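Long-range contacts in probable tagatose 6-phosphate kinase (Sinorhizobium meliloti, PDB 3TXV), which probably acts in carbohydrate metabolism, perhaps as a tagatose-6-phosphate kinase, and resembles the GatZ/KbaZ subunits of tagatose-1,6-bisphosphate aldolase: residues Y173-E178 with S221-A226; A226-G231 with M260-H265; F234-V239 with H350-D355; L303-A308 with S388-G393; P331-K336 with R358-H363. All blocks are in the same frame, centred on the assembly; numbering follows the deposited sequence.

Contact 1 of 5, residues Y173-E178 with S221-A226; sequences YIIGTE and SRVVGA
Tyr173 is gripped at both of its backbone polar atoms by residues 222-224. Tyr173 N donates to Arg222 O at 2.9 Å. Tyr173 O accepts from Val224 N, also at 2.9 Å. Two residues further on, Ile175 N donates to Gly225 O at 3.0 Å, with 157° at the hydrogen. CA-H groups fill in between these bonds. Val223 CA lies near Tyr173 O, Ile174 CA near Gly225 O and Ala226 CA near Ile175 O. The strands run parallel and are neighbours in the eight-stranded parallel barrel of a TIM-barrel fold. The pairing is not quite regular. Tyr173 faces Val223, but Ile174 faces Gly225, and this shift of one residue is a beta bulge. The side chains of Tyr173, Val223, Ile175 and Ala226 share one face of the sheet. Here Tyr173 CB touches Val223 CG2 at 3.6 Å. The other branch, Val223 CG1, is anti to the backbone N (chi1 167°) and meets Ile175 CD1 at 3.7 Å. These two side chains cross at about a right angle. Ile175 CG1 also rests against Ala226 CB at 4.0 Å. Ile174 is on the other face and brings its CD1 against Ala226 C. At the start of the pairing, Tyr173 OH and Arg222 NH2 turn to the same carboxylate, that of Glu160.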
# COMPACT_ATOMS: atom_id res chain seq x y z
N TYR A 173 -3.11 5.33 -16.47
CA TYR A 173 -2.61 6.44 -15.63
C TYR A 173 -3.62 6.88 -14.60
O TYR A 173 -4.83 6.91 -14.86
CB TYR A 173 -2.19 7.69 -16.44
CG TYR A 173 -1.07 7.43 -17.39
CD1 TYR A 173 0.25 7.45 -16.96
CD2 TYR A 173 -1.34 7.11 -18.74
CE1 TYR A 173 1.30 7.16 -17.86
CE2 TYR A 173 -0.31 6.83 -19.63
CZ TYR A 173 1.01 6.85 -19.19
OH TYR A 173 2.03 6.57 -20.09
N ILE A 174 -3.12 7.24 -13.43
CA ILE A 174 -3.98 7.93 -12.50
C ILE A 174 -3.41 9.31 -12.16
O ILE A 174 -2.21 9.49 -12.10
CB ILE A 174 -4.46 7.03 -11.31
CG1 ILE A 174 -4.18 7.72 -10.00
CG2 ILE A 174 -3.78 5.71 -11.30
CD1 ILE A 174 -5.29 7.60 -9.05
N ILE A 175 -4.29 10.28 -12.00
CA ILE A 175 -3.88 11.64 -11.73
C ILE A 175 -4.44 12.14 -10.40
O ILE A 175 -5.41 11.59 -9.90
CB ILE A 175 -4.31 12.58 -12.85
CG1 ILE A 175 -5.78 12.40 -13.15
CG2 ILE A 175 -3.56 12.25 -14.11
CD1 ILE A 175 -6.19 13.04 -14.46
N GLY A 176 -3.84 13.17 -9.83
CA GLY A 176 -4.32 13.69 -8.57
C GLY A 176 -3.51 13.26 -7.36
O GLY A 176 -2.52 12.54 -7.46
N THR A 177 -3.97 13.70 -6.19
CA THR A 177 -3.13 13.69 -5.02
C THR A 177 -3.97 13.64 -3.75
O THR A 177 -5.17 13.94 -3.79
CB THR A 177 -2.22 14.95 -5.03
OG1 THR A 177 -1.03 14.72 -4.28
CG2 THR A 177 -2.97 16.20 -4.51
N GLU A 178 -3.35 13.24 -2.63
CA GLU A 178 -3.98 13.40 -1.30
C GLU A 178 -2.95 13.63 -0.19
O GLU A 178 -3.14 14.51 0.66
CB GLU A 178 -4.96 12.23 -0.97
CG GLU A 178 -4.51 11.14 0.01
CD GLU A 178 -3.32 10.33 -0.49
OE1 GLU A 178 -2.75 10.66 -1.57
OE2 GLU A 178 -2.93 9.36 0.21
N SER A 221 -5.93 9.35 -22.94
CA SER A 221 -7.10 8.50 -23.15
C SER A 221 -7.03 7.26 -22.25
O SER A 221 -8.07 6.67 -21.93
CB SER A 221 -7.23 8.10 -24.63
OG SER A 221 -6.07 7.44 -25.10
N ARG A 222 -5.81 6.89 -21.86
CA ARG A 222 -5.56 5.77 -20.97
C ARG A 222 -5.43 6.23 -19.53
O ARG A 222 -4.91 5.48 -18.68
CB ARG A 222 -4.28 5.04 -21.38
CG ARG A 222 -4.42 4.21 -22.65
CD ARG A 222 -3.17 3.42 -22.95
NE ARG A 222 -2.02 4.28 -23.26
CZ ARG A 222 -1.77 4.79 -24.47
NH1 ARG A 222 -2.58 4.52 -25.51
NH2 ARG A 222 -0.71 5.57 -24.65
N VAL A 223 -5.90 7.44 -19.23
CA VAL A 223 -6.01 7.87 -17.85
C VAL A 223 -7.31 7.33 -17.32
O VAL A 223 -8.40 7.72 -17.77
CB VAL A 223 -5.98 9.40 -17.67
CG1 VAL A 223 -6.41 9.76 -16.24
CG2 VAL A 223 -4.59 9.98 -17.94
N VAL A 224 -7.21 6.41 -16.37
CA VAL A 224 -8.38 5.64 -15.98
C VAL A 224 -8.92 6.05 -14.63
O VAL A 224 -9.95 5.51 -14.19
CB VAL A 224 -8.11 4.13 -16.02
CG1 VAL A 224 -7.85 3.69 -17.45
CG2 VAL A 224 -6.95 3.76 -15.16
N GLY A 225 -8.28 7.03 -13.98
CA GLY A 225 -8.76 7.45 -12.67
C GLY A 225 -8.05 8.58 -12.00
O GLY A 225 -6.93 8.93 -12.39
N ALA A 226 -8.69 9.16 -10.99
CA ALA A 226 -8.04 10.21 -10.19
C ALA A 226 -8.06 9.90 -8.68
O ALA A 226 -9.00 9.28 -8.19
CB ALA A 226 -8.68 11.56 -10.47

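Contact 2 of 5, residues A226-G231 with M260-H265; sequences AVVQPG and MVFEAH
Val227 and His265 meet where their two strands lead into the loops at the end of the barrel. The backbone bonds come in three steps. Ala226 N donates weakly to Val261 O. Glu263 N donates to Ala226 O at 3.0 Å, and Val228 N reaches Glu263 O at 3.3 Å. The pairing is parallel, with Ala226 opposite Phe262 and Val227 opposite Glu263. Two CH-pi contacts follow. Val227 CG1 sits over one face of the His265 imidazole, 3.6 Å from the ring centroid. Val228 CG2 covers one face of the Phe262 ring, displaced toward its rim, at 4.0 Å from the centroid. Val228 CG1 lies over the same face, toward the CD1-CE1 side. Simple apolar contacts complete the packing. Pro230 CG meets Ala264 CB at 3.8 Å. The bent chain of selenomethionine Met260 (chi3 60°) brings its CE to 4.0 Å from Ala226 CB. One side-chain bond lies within segment 260-265. His265 NE2 donates to Glu263 OE2 at 2.8 Å, nearly in the imidazole plane and onto the anti lone pair of the carboxylate. This bond probably helps to fix the turn of the ring. Lys127 and Lys287 form salt bridges with the two oxygens of Glu263. Strand 261-264 lies between strands 223-227 and 283-288 in the closed barrel, while Leu250 of helix 249-252 packs on Val228 and Phe262.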
# COMPACT_ATOMS: atom_id res chain seq x y z
N ALA A 226 -8.69 9.16 -10.99
CA ALA A 226 -8.04 10.21 -10.19
C ALA A 226 -8.06 9.90 -8.68
O ALA A 226 -9.00 9.28 -8.19
CB ALA A 226 -8.68 11.56 -10.47
N VAL A 227 -7.04 10.35 -7.96
CA VAL A 227 -7.03 10.25 -6.50
C VAL A 227 -7.90 11.33 -5.83
O VAL A 227 -7.73 12.53 -6.08
CB VAL A 227 -5.62 10.34 -5.91
CG1 VAL A 227 -5.53 9.48 -4.66
CG2 VAL A 227 -4.60 9.88 -6.91
N VAL A 228 -8.84 10.90 -5.00
CA VAL A 228 -9.77 11.86 -4.39
C VAL A 228 -10.04 11.45 -2.97
O VAL A 228 -9.95 10.27 -2.64
CB VAL A 228 -11.09 11.97 -5.20
CG1 VAL A 228 -10.78 12.17 -6.70
CG2 VAL A 228 -12.04 10.77 -4.97
N GLN A 229 -10.32 12.42 -2.11
CA GLN A 229 -10.50 12.13 -0.70
C GLN A 229 -11.99 11.99 -0.45
O GLN A 229 -12.69 12.98 -0.23
CB GLN A 229 -9.84 13.19 0.19
N PRO A 230 -12.49 10.75 -0.48
CA PRO A 230 -13.93 10.47 -0.34
C PRO A 230 -14.44 10.61 1.11
O PRO A 230 -15.64 10.40 1.36
CB PRO A 230 -14.03 9.01 -0.79
CG PRO A 230 -12.58 8.48 -0.80
CD PRO A 230 -11.68 9.54 -0.30
N GLY A 231 -13.54 10.96 2.04
CA GLY A 231 -13.86 11.10 3.46
C GLY A 231 -13.66 9.77 4.18
O GLY A 231 -14.62 9.17 4.67
N MSE A 260 -13.47 6.55 -16.52
CA MSE A 260 -12.71 6.98 -15.37
C MSE A 260 -13.40 6.58 -14.11
O MSE A 260 -14.60 6.79 -13.96
CB MSE A 260 -12.54 8.49 -15.39
CG MSE A 260 -11.32 8.92 -16.16
SE MSE A 260 -10.83 10.75 -15.75
CE MSE A 260 -10.52 10.56 -13.82
N VAL A 261 -12.64 6.02 -13.18
CA VAL A 261 -13.15 5.74 -11.83
C VAL A 261 -12.35 6.57 -10.84
O VAL A 261 -11.35 7.18 -11.21
CB VAL A 261 -13.01 4.25 -11.50
CG1 VAL A 261 -13.71 3.41 -12.55
CG2 VAL A 261 -11.55 3.87 -11.44
N PHE A 262 -12.77 6.58 -9.57
CA PHE A 262 -11.90 7.10 -8.50
C PHE A 262 -10.98 6.07 -7.82
O PHE A 262 -11.43 5.00 -7.43
CB PHE A 262 -12.72 7.81 -7.44
CG PHE A 262 -13.37 9.05 -7.94
CD1 PHE A 262 -12.72 9.88 -8.85
CD2 PHE A 262 -14.63 9.43 -7.47
CE1 PHE A 262 -13.32 11.05 -9.30
CE2 PHE A 262 -15.24 10.57 -7.91
CZ PHE A 262 -14.59 11.39 -8.83
N GLU A 263 -9.70 6.41 -7.69
CA GLU A 263 -8.82 5.75 -6.75
C GLU A 263 -8.96 6.39 -5.39
O GLU A 263 -8.95 7.64 -5.25
CB GLU A 263 -7.38 5.90 -7.18
CG GLU A 263 -6.40 5.19 -6.29
CD GLU A 263 -5.10 4.83 -7.00
OE1 GLU A 263 -5.14 4.16 -8.07
OE2 GLU A 263 -4.03 5.20 -6.46
N ALA A 264 -9.11 5.54 -4.38
CA ALA A 264 -9.15 6.02 -3.00
C ALA A 264 -8.01 5.47 -2.15
O ALA A 264 -7.73 4.26 -2.14
CB ALA A 264 -10.51 5.76 -2.37
N HIS A 265 -7.31 6.37 -1.46
CA HIS A 265 -6.22 5.97 -0.57
C HIS A 265 -6.73 5.94 0.86
O HIS A 265 -7.68 6.64 1.19
CB HIS A 265 -5.03 6.93 -0.68
CG HIS A 265 -4.31 6.88 -2.00
ND1 HIS A 265 -3.03 7.38 -2.17
CD2 HIS A 265 -4.68 6.39 -3.21
CE1 HIS A 265 -2.65 7.20 -3.42
NE2 HIS A 265 -3.64 6.61 -4.08

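Contact 3 of 5, residues F234-V239 with H350-D355; sequences FGNENV and HFSYSD
The Tyr353 ring presents an edge to the loop of segment 234-239. Gly235 O and Asn238 N both lie near the ring plane, and Tyr353 CE2 is 3.6 Å from Asn238 N. Val239 CG2 comes in obliquely, 3.7 Å from Tyr353 CE2, with its side chain at about a right angle to the tyrosine. The Phe234 ring meets segment 350-355 with Ser354 CA at its edge, while Phe234 CD2 rests 4.0 Å from Tyr353 CB. Tyr269 joins both aromatics, edge-to-face with Phe234 and at an oblique angle to Tyr353. The loop is the tip of a beta hairpin whose short strands are 233-234 and 239-240. Gly235 N bonds to Asn238 O across its neck. Segment 350-355 leaves helix 342-351 and folds into a type I turn from Ser352 to Asp355. Tyr353 N donates to Asn236 O at 2.9 Å, almost straight (175°), in the carbonyl plane and on a lone pair. Ser352 has a double role. Ser352 OG accepts from Ser354 N at 2.7 Å, an ST turn, and donates to Asn236 OD1 at 3.2 Å, from a position tilted out of the amide plane. With an alanine here, Ser354 N would probably lose this acceptor and the Asn236 amide would be freer to turn. Asn236 CG stands beside its own backbone N (chi1 -70°), and this brings OD1 back to the serine. Farther out, Glu237 OE2 bonds to Gln348 NE2 on helix 342-351.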
# COMPACT_ATOMS: atom_id res chain seq x y z
N PHE A 234 -7.88 7.58 9.10
CA PHE A 234 -7.66 6.78 10.34
C PHE A 234 -6.55 7.40 11.20
O PHE A 234 -5.59 7.94 10.67
CB PHE A 234 -7.39 5.30 10.06
CG PHE A 234 -6.21 5.05 9.20
CD1 PHE A 234 -6.37 4.80 7.85
CD2 PHE A 234 -4.92 5.06 9.74
CE1 PHE A 234 -5.26 4.58 7.03
CE2 PHE A 234 -3.79 4.86 8.94
CZ PHE A 234 -3.95 4.63 7.60
N GLY A 235 -6.69 7.33 12.52
CA GLY A 235 -5.70 7.93 13.43
C GLY A 235 -4.84 6.87 14.08
O GLY A 235 -4.80 5.75 13.58
N ASN A 236 -4.15 7.19 15.17
CA ASN A 236 -3.49 6.14 15.97
C ASN A 236 -4.46 5.08 16.44
O ASN A 236 -4.23 3.89 16.20
CB ASN A 236 -2.73 6.70 17.17
CG ASN A 236 -1.50 7.48 16.77
OD1 ASN A 236 -0.85 7.18 15.77
ND2 ASN A 236 -1.18 8.49 17.54
N GLU A 237 -5.56 5.50 17.08
CA GLU A 237 -6.46 4.55 17.73
C GLU A 237 -7.92 4.67 17.38
O GLU A 237 -8.77 4.16 18.14
CB GLU A 237 -6.40 4.68 19.23
CG GLU A 237 -5.04 4.81 19.83
CD GLU A 237 -5.13 5.36 21.22
OE1 GLU A 237 -6.25 5.72 21.64
OE2 GLU A 237 -4.08 5.45 21.89
N ASN A 238 -8.23 5.35 16.28
CA ASN A 238 -9.62 5.50 15.85
C ASN A 238 -9.75 5.63 14.34
O ASN A 238 -8.88 6.18 13.69
CB ASN A 238 -10.33 6.62 16.68
CG ASN A 238 -10.95 7.73 15.79
OD1 ASN A 238 -12.20 7.98 15.80
ND2 ASN A 238 -10.07 8.44 15.04
N VAL A 239 -10.82 5.06 13.79
CA VAL A 239 -11.13 5.08 12.35
C VAL A 239 -12.36 5.97 12.10
O VAL A 239 -13.33 5.97 12.88
CB VAL A 239 -11.41 3.63 11.84
CG1 VAL A 239 -11.78 3.58 10.33
CG2 VAL A 239 -10.22 2.71 12.14
N HIS A 350 4.01 -0.10 18.77
CA HIS A 350 3.52 -1.45 18.50
C HIS A 350 2.08 -1.47 18.01
O HIS A 350 1.69 -2.31 17.16
CB HIS A 350 3.69 -2.35 19.76
CG HIS A 350 5.08 -2.36 20.29
ND1 HIS A 350 6.06 -3.18 19.78
CD2 HIS A 350 5.69 -1.58 21.21
CE1 HIS A 350 7.21 -2.93 20.39
NE2 HIS A 350 7.00 -1.97 21.27
N PHE A 351 1.27 -0.54 18.52
CA PHE A 351 -0.16 -0.74 18.39
C PHE A 351 -0.91 0.18 17.48
O PHE A 351 -2.04 -0.13 17.09
CB PHE A 351 -0.79 -0.87 19.76
CG PHE A 351 -0.28 -2.06 20.49
CD1 PHE A 351 -0.62 -3.36 20.06
CD2 PHE A 351 0.58 -1.92 21.57
CE1 PHE A 351 -0.14 -4.49 20.70
CE2 PHE A 351 1.06 -3.08 22.23
CZ PHE A 351 0.70 -4.35 21.79
N SER A 352 -0.29 1.28 17.09
CA SER A 352 -1.03 2.28 16.36
C SER A 352 -1.34 1.80 14.96
O SER A 352 -0.55 1.09 14.34
CB SER A 352 -0.22 3.56 16.26
OG SER A 352 -0.33 4.09 14.94
N TYR A 353 -2.50 2.25 14.48
CA TYR A 353 -2.98 2.06 13.13
C TYR A 353 -2.07 2.66 12.05
O TYR A 353 -2.19 2.27 10.89
CB TYR A 353 -4.35 2.74 12.99
CG TYR A 353 -5.56 2.04 13.58
CD1 TYR A 353 -5.75 0.66 13.42
CD2 TYR A 353 -6.55 2.77 14.23
CE1 TYR A 353 -6.88 0.02 13.92
CE2 TYR A 353 -7.70 2.16 14.74
CZ TYR A 353 -7.85 0.77 14.59
OH TYR A 353 -8.97 0.14 15.10
N SER A 354 -1.21 3.63 12.39
CA SER A 354 -0.24 4.18 11.40
C SER A 354 0.79 3.12 11.01
O SER A 354 1.35 3.17 9.90
CB SER A 354 0.52 5.41 11.91
OG SER A 354 -0.35 6.48 12.20
N ASP A 355 1.04 2.19 11.93
CA ASP A 355 1.72 0.96 11.57
C ASP A 355 3.15 1.27 11.05
O ASP A 355 3.64 0.65 10.11
CB ASP A 355 0.88 0.15 10.54
CG ASP A 355 1.60 -1.15 10.05
OD1 ASP A 355 1.87 -2.05 10.89
OD2 ASP A 355 1.89 -1.26 8.82

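Contact 4 of 5, residues L303-A308 with S388-G393; sequences LDQIAA and SQFLAG
Phe390 and Ile306 lie side by side and slide past each other in opposite directions. Ile306 CG1 reaches Phe390 CD2 at 3.5 Å, and Ile306 CD1 lies 3.8 Å from Phe390 CB. The isoleucine chain is carried there by CG1 standing anti to its carbonyl carbon (chi1 -86°). Gln305 takes the other flank of the ring. Its amide is turned 82° against the ring plane, and Gln305 OE1 sits at the ring edge, 3.6 Å from Phe390 CE1. Gln305 CB touches the same atom. The amide NE2 is engaged by Tyr301 O, one helical turn earlier. Leu391 crosses both Leu303 and Ile306 at about a right angle. Leu391 CD1 meets Leu303 CD2 at 3.8 Å and Ile306 CD1 at 4.1 Å. Replacing Phe390 by alanine would probably open a gap between helix 290-310 and the end of helix 384-390, with Gln305 and Ile306 CG1 losing their partner and only the Leu391 contacts remaining. Side-chain packing alone joins the segments here. Helix 384-390 ends at this point and the chain turns off at Leu391. Helix 407-424 adds Ala407 against Leu303 and Leu410 against Leu391, while helix 364-376 borders helix 290-310 through Leu373.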
# COMPACT_ATOMS: atom_id res chain seq x y z
N LEU A 303 1.99 -15.18 17.72
CA LEU A 303 2.96 -16.27 17.61
C LEU A 303 4.14 -16.06 18.54
O LEU A 303 4.67 -17.00 19.13
CB LEU A 303 3.44 -16.44 16.17
CG LEU A 303 2.34 -16.92 15.25
CD1 LEU A 303 2.76 -16.98 13.79
CD2 LEU A 303 1.89 -18.24 15.73
N ASP A 304 4.55 -14.81 18.69
CA ASP A 304 5.59 -14.50 19.64
C ASP A 304 5.18 -14.99 21.03
O ASP A 304 5.97 -15.68 21.69
CB ASP A 304 5.90 -13.02 19.63
CG ASP A 304 7.10 -12.67 20.47
OD1 ASP A 304 8.11 -13.41 20.42
OD2 ASP A 304 7.02 -11.64 21.19
N GLN A 305 3.94 -14.69 21.47
CA GLN A 305 3.53 -15.06 22.83
C GLN A 305 3.26 -16.57 22.98
O GLN A 305 3.51 -17.15 24.02
CB GLN A 305 2.33 -14.28 23.32
CG GLN A 305 2.46 -12.79 23.24
CD GLN A 305 1.14 -12.15 22.85
OE1 GLN A 305 0.23 -12.02 23.67
NE2 GLN A 305 1.01 -11.79 21.58
N ILE A 306 2.76 -17.20 21.94
CA ILE A 306 2.64 -18.64 21.97
C ILE A 306 4.02 -19.31 22.16
O ILE A 306 4.19 -20.23 22.98
CB ILE A 306 1.98 -19.11 20.72
CG1 ILE A 306 0.47 -19.05 20.92
CG2 ILE A 306 2.45 -20.49 20.32
CD1 ILE A 306 -0.25 -18.95 19.61
N ALA A 307 5.01 -18.80 21.44
CA ALA A 307 6.35 -19.34 21.52
C ALA A 307 6.96 -19.07 22.90
O ALA A 307 7.75 -19.86 23.41
CB ALA A 307 7.23 -18.74 20.41
N ALA A 308 6.62 -17.94 23.51
CA ALA A 308 7.27 -17.57 24.76
C ALA A 308 6.72 -18.44 25.89
O ALA A 308 7.39 -18.65 26.91
CB ALA A 308 7.09 -16.10 25.04
N SER A 388 -6.97 -19.86 20.13
CA SER A 388 -8.16 -19.14 20.58
C SER A 388 -7.86 -17.92 21.44
O SER A 388 -8.57 -16.92 21.40
CB SER A 388 -9.09 -20.07 21.33
OG SER A 388 -10.22 -19.35 21.75
N GLN A 389 -6.79 -18.01 22.21
CA GLN A 389 -6.34 -16.98 23.13
C GLN A 389 -5.61 -15.88 22.40
O GLN A 389 -5.75 -14.71 22.74
CB GLN A 389 -5.37 -17.60 24.15
CG GLN A 389 -4.71 -16.63 25.06
CD GLN A 389 -5.68 -16.00 26.02
OE1 GLN A 389 -6.18 -16.67 26.93
NE2 GLN A 389 -5.96 -14.71 25.84
N PHE A 390 -4.80 -16.25 21.43
CA PHE A 390 -3.66 -15.43 21.03
C PHE A 390 -3.79 -14.99 19.57
O PHE A 390 -3.12 -14.05 19.13
CB PHE A 390 -2.37 -16.25 21.21
CG PHE A 390 -1.84 -16.33 22.64
CD1 PHE A 390 -1.41 -15.18 23.31
CD2 PHE A 390 -1.71 -17.56 23.27
CE1 PHE A 390 -0.90 -15.26 24.58
CE2 PHE A 390 -1.19 -17.66 24.56
CZ PHE A 390 -0.79 -16.52 25.23
N LEU A 391 -4.66 -15.68 18.83
CA LEU A 391 -4.88 -15.48 17.40
C LEU A 391 -6.33 -15.78 17.19
O LEU A 391 -6.66 -16.60 16.35
CB LEU A 391 -4.06 -16.47 16.55
CG LEU A 391 -2.52 -16.43 16.66
CD1 LEU A 391 -1.84 -17.67 16.00
CD2 LEU A 391 -1.98 -15.10 16.09
N ALA A 392 -7.17 -15.13 17.98
CA ALA A 392 -8.61 -15.46 18.05
C ALA A 392 -9.31 -15.42 16.68
O ALA A 392 -10.30 -16.13 16.45
CB ALA A 392 -9.32 -14.53 19.07
N GLY A 393 -8.76 -14.58 15.79
CA GLY A 393 -9.33 -14.34 14.46
C GLY A 393 -9.12 -15.50 13.53
O GLY A 393 -9.78 -15.58 12.48

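Contact 5 of 5, residues P331-K336 with R358-H363; sequences PANWAK and RYYWPH
The Tyr360 hydroxyl packs against the short, weakly bonded helix at about 332-335, and this is the tight part of the contact. Tyr360 OH lies 3.2 Å from Asn333 CB and also 3.2 Å from Trp334 CD1. It meets the indole at the edge, near the ring plane. Trp334 CG takes the place between its backbone N and carbonyl carbon (chi1 69°), which turns the CD1 edge toward the tyrosine. The polar grip on the hydroxyl is uneven. Glu330 O, just before the segment, forms its main hydrogen bond, while Asn333 N gives Tyr360 OH a weak one at 3.4 Å. Trp334 NE1 is held by Met327 O, and Pro331 CB lies over one face of its indole. Val326 and Met327 of helix 319-329 pack on Tyr360. The other side is looser and partly exposed. There the Asn333 amide crosses Tyr359 obliquely, its plane 37° from the tyrosine ring. Asn333 ND2 comes no nearer than 3.7 Å, at Tyr359 CB. Tyr359 OH gets a weak bond from Arg358 NH2 in its own segment. Beyond Tyr360 the chain makes a type I turn, closed by His363 N to Tyr360 O at 3.0 Å. The turn runs straight into a helix N-cap: His363 precedes helix 364-376, and its ND1 bonds to Lys365 N.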
# COMPACT_ATOMS: atom_id res chain seq x y z
N PRO A 331 14.82 5.73 15.15
CA PRO A 331 13.52 6.40 15.20
C PRO A 331 13.03 7.06 13.91
O PRO A 331 11.85 7.35 13.79
CB PRO A 331 13.71 7.47 16.30
CG PRO A 331 15.04 7.16 16.96
CD PRO A 331 15.84 6.52 15.87
N ALA A 332 13.92 7.28 12.95
CA ALA A 332 13.58 8.08 11.75
C ALA A 332 12.17 7.82 11.21
O ALA A 332 11.41 8.76 11.00
CB ALA A 332 14.64 7.91 10.63
N ASN A 333 11.82 6.54 11.08
CA ASN A 333 10.60 6.10 10.43
C ASN A 333 9.35 6.16 11.26
O ASN A 333 8.24 6.05 10.72
CB ASN A 333 10.79 4.69 9.95
CG ASN A 333 11.79 4.59 8.83
OD1 ASN A 333 11.92 5.50 8.02
ND2 ASN A 333 12.54 3.50 8.80
N TRP A 334 9.51 6.34 12.57
CA TRP A 334 8.35 6.58 13.44
C TRP A 334 8.33 7.96 14.10
O TRP A 334 7.30 8.36 14.65
CB TRP A 334 8.13 5.45 14.49
CG TRP A 334 9.16 5.35 15.60
CD1 TRP A 334 10.25 4.56 15.60
CD2 TRP A 334 9.19 6.07 16.84
NE1 TRP A 334 10.97 4.74 16.75
CE2 TRP A 334 10.35 5.66 17.53
CE3 TRP A 334 8.35 7.05 17.43
CZ2 TRP A 334 10.71 6.18 18.81
CZ3 TRP A 334 8.69 7.57 18.71
CH2 TRP A 334 9.87 7.13 19.37
N ALA A 335 9.43 8.70 14.03
CA ALA A 335 9.61 9.85 14.94
C ALA A 335 8.58 10.97 14.74
O ALA A 335 8.11 11.59 15.73
CB ALA A 335 11.02 10.38 14.89
N LYS A 336 8.24 11.20 13.47
CA LYS A 336 7.30 12.23 13.08
C LYS A 336 5.87 11.85 13.39
O LYS A 336 4.99 12.69 13.30
CB LYS A 336 7.39 12.53 11.56
CG LYS A 336 8.77 12.91 11.00
CD LYS A 336 8.69 13.98 9.88
CE LYS A 336 7.94 13.55 8.56
NZ LYS A 336 6.45 13.84 8.46
N ARG A 358 6.12 -1.16 10.22
CA ARG A 358 6.27 -1.88 8.96
C ARG A 358 7.59 -1.60 8.21
O ARG A 358 8.01 -2.37 7.32
CB ARG A 358 5.06 -1.65 8.05
CG ARG A 358 5.07 -0.38 7.31
CD ARG A 358 3.92 -0.31 6.33
NE ARG A 358 3.65 1.07 5.96
CZ ARG A 358 2.79 1.85 6.60
NH1 ARG A 358 2.09 1.36 7.61
NH2 ARG A 358 2.64 3.11 6.25
N TYR A 359 8.23 -0.49 8.55
CA TYR A 359 9.48 -0.11 7.92
C TYR A 359 10.65 -0.86 8.57
O TYR A 359 11.76 -0.89 8.01
CB TYR A 359 9.66 1.41 7.94
CG TYR A 359 8.61 2.12 7.13
CD1 TYR A 359 8.78 2.33 5.75
CD2 TYR A 359 7.43 2.56 7.73
CE1 TYR A 359 7.79 2.98 4.98
CE2 TYR A 359 6.43 3.22 6.97
CZ TYR A 359 6.63 3.42 5.61
OH TYR A 359 5.65 4.03 4.88
N TYR A 360 10.39 -1.51 9.71
CA TYR A 360 11.44 -2.20 10.47
C TYR A 360 11.48 -3.70 10.22
O TYR A 360 12.47 -4.34 10.53
CB TYR A 360 11.31 -1.88 11.96
CG TYR A 360 11.44 -0.39 12.23
CD1 TYR A 360 10.38 0.45 12.02
CD2 TYR A 360 12.66 0.18 12.64
CE1 TYR A 360 10.51 1.80 12.23
CE2 TYR A 360 12.79 1.53 12.87
CZ TYR A 360 11.71 2.33 12.66
OH TYR A 360 11.77 3.69 12.87
N TRP A 361 10.45 -4.26 9.62
CA TRP A 361 10.53 -5.66 9.22
C TRP A 361 11.79 -6.09 8.40
O TRP A 361 12.19 -7.26 8.47
CB TRP A 361 9.23 -6.13 8.59
CG TRP A 361 8.05 -6.03 9.55
CD1 TRP A 361 6.87 -5.38 9.34
CD2 TRP A 361 7.97 -6.59 10.86
NE1 TRP A 361 6.06 -5.50 10.43
CE2 TRP A 361 6.71 -6.24 11.38
CE3 TRP A 361 8.84 -7.36 11.65
CZ2 TRP A 361 6.29 -6.64 12.66
CZ3 TRP A 361 8.42 -7.73 12.93
CH2 TRP A 361 7.16 -7.39 13.41
N PRO A 362 12.41 -5.17 7.63
CA PRO A 362 13.72 -5.45 6.97
C PRO A 362 15.00 -5.20 7.78
O PRO A 362 16.07 -5.62 7.37
CB PRO A 362 13.70 -4.53 5.74
CG PRO A 362 12.23 -4.19 5.53
CD PRO A 362 11.69 -4.10 6.91
N HIS A 363 14.93 -4.50 8.89
CA HIS A 363 16.15 -4.28 9.62
C HIS A 363 16.71 -5.62 10.03
O HIS A 363 16.00 -6.42 10.62
CB HIS A 363 15.92 -3.43 10.86
CG HIS A 363 17.16 -3.23 11.67
ND1 HIS A 363 17.87 -4.28 12.23
CD2 HIS A 363 17.85 -2.10 11.98
CE1 HIS A 363 18.93 -3.81 12.85
NE2 HIS A 363 18.94 -2.49 12.72

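Contacts 1 and 2 are successive steps round the barrel. They share Ala226 and strand 223-227, and their centres lie about 9 Å apart. Ile175 O and Val227 N probably continue the bonding, 2.8 Å apart. Their loop ends bring Glu178 and His265 together through a weak bond between Glu178 OE2 and His265 ND1. With His95 these two residues might form an empty metal site, as their donor atoms face one vacant point, but this is unconfirmed. Contacts 3 and 5 lie about 15 Å apart between centres, and their segments 350-355 and 358-363 nearly adjoin in sequence. Contact 4 lies farthest from the barrel pair, about 42 Å from contact 1 between centres.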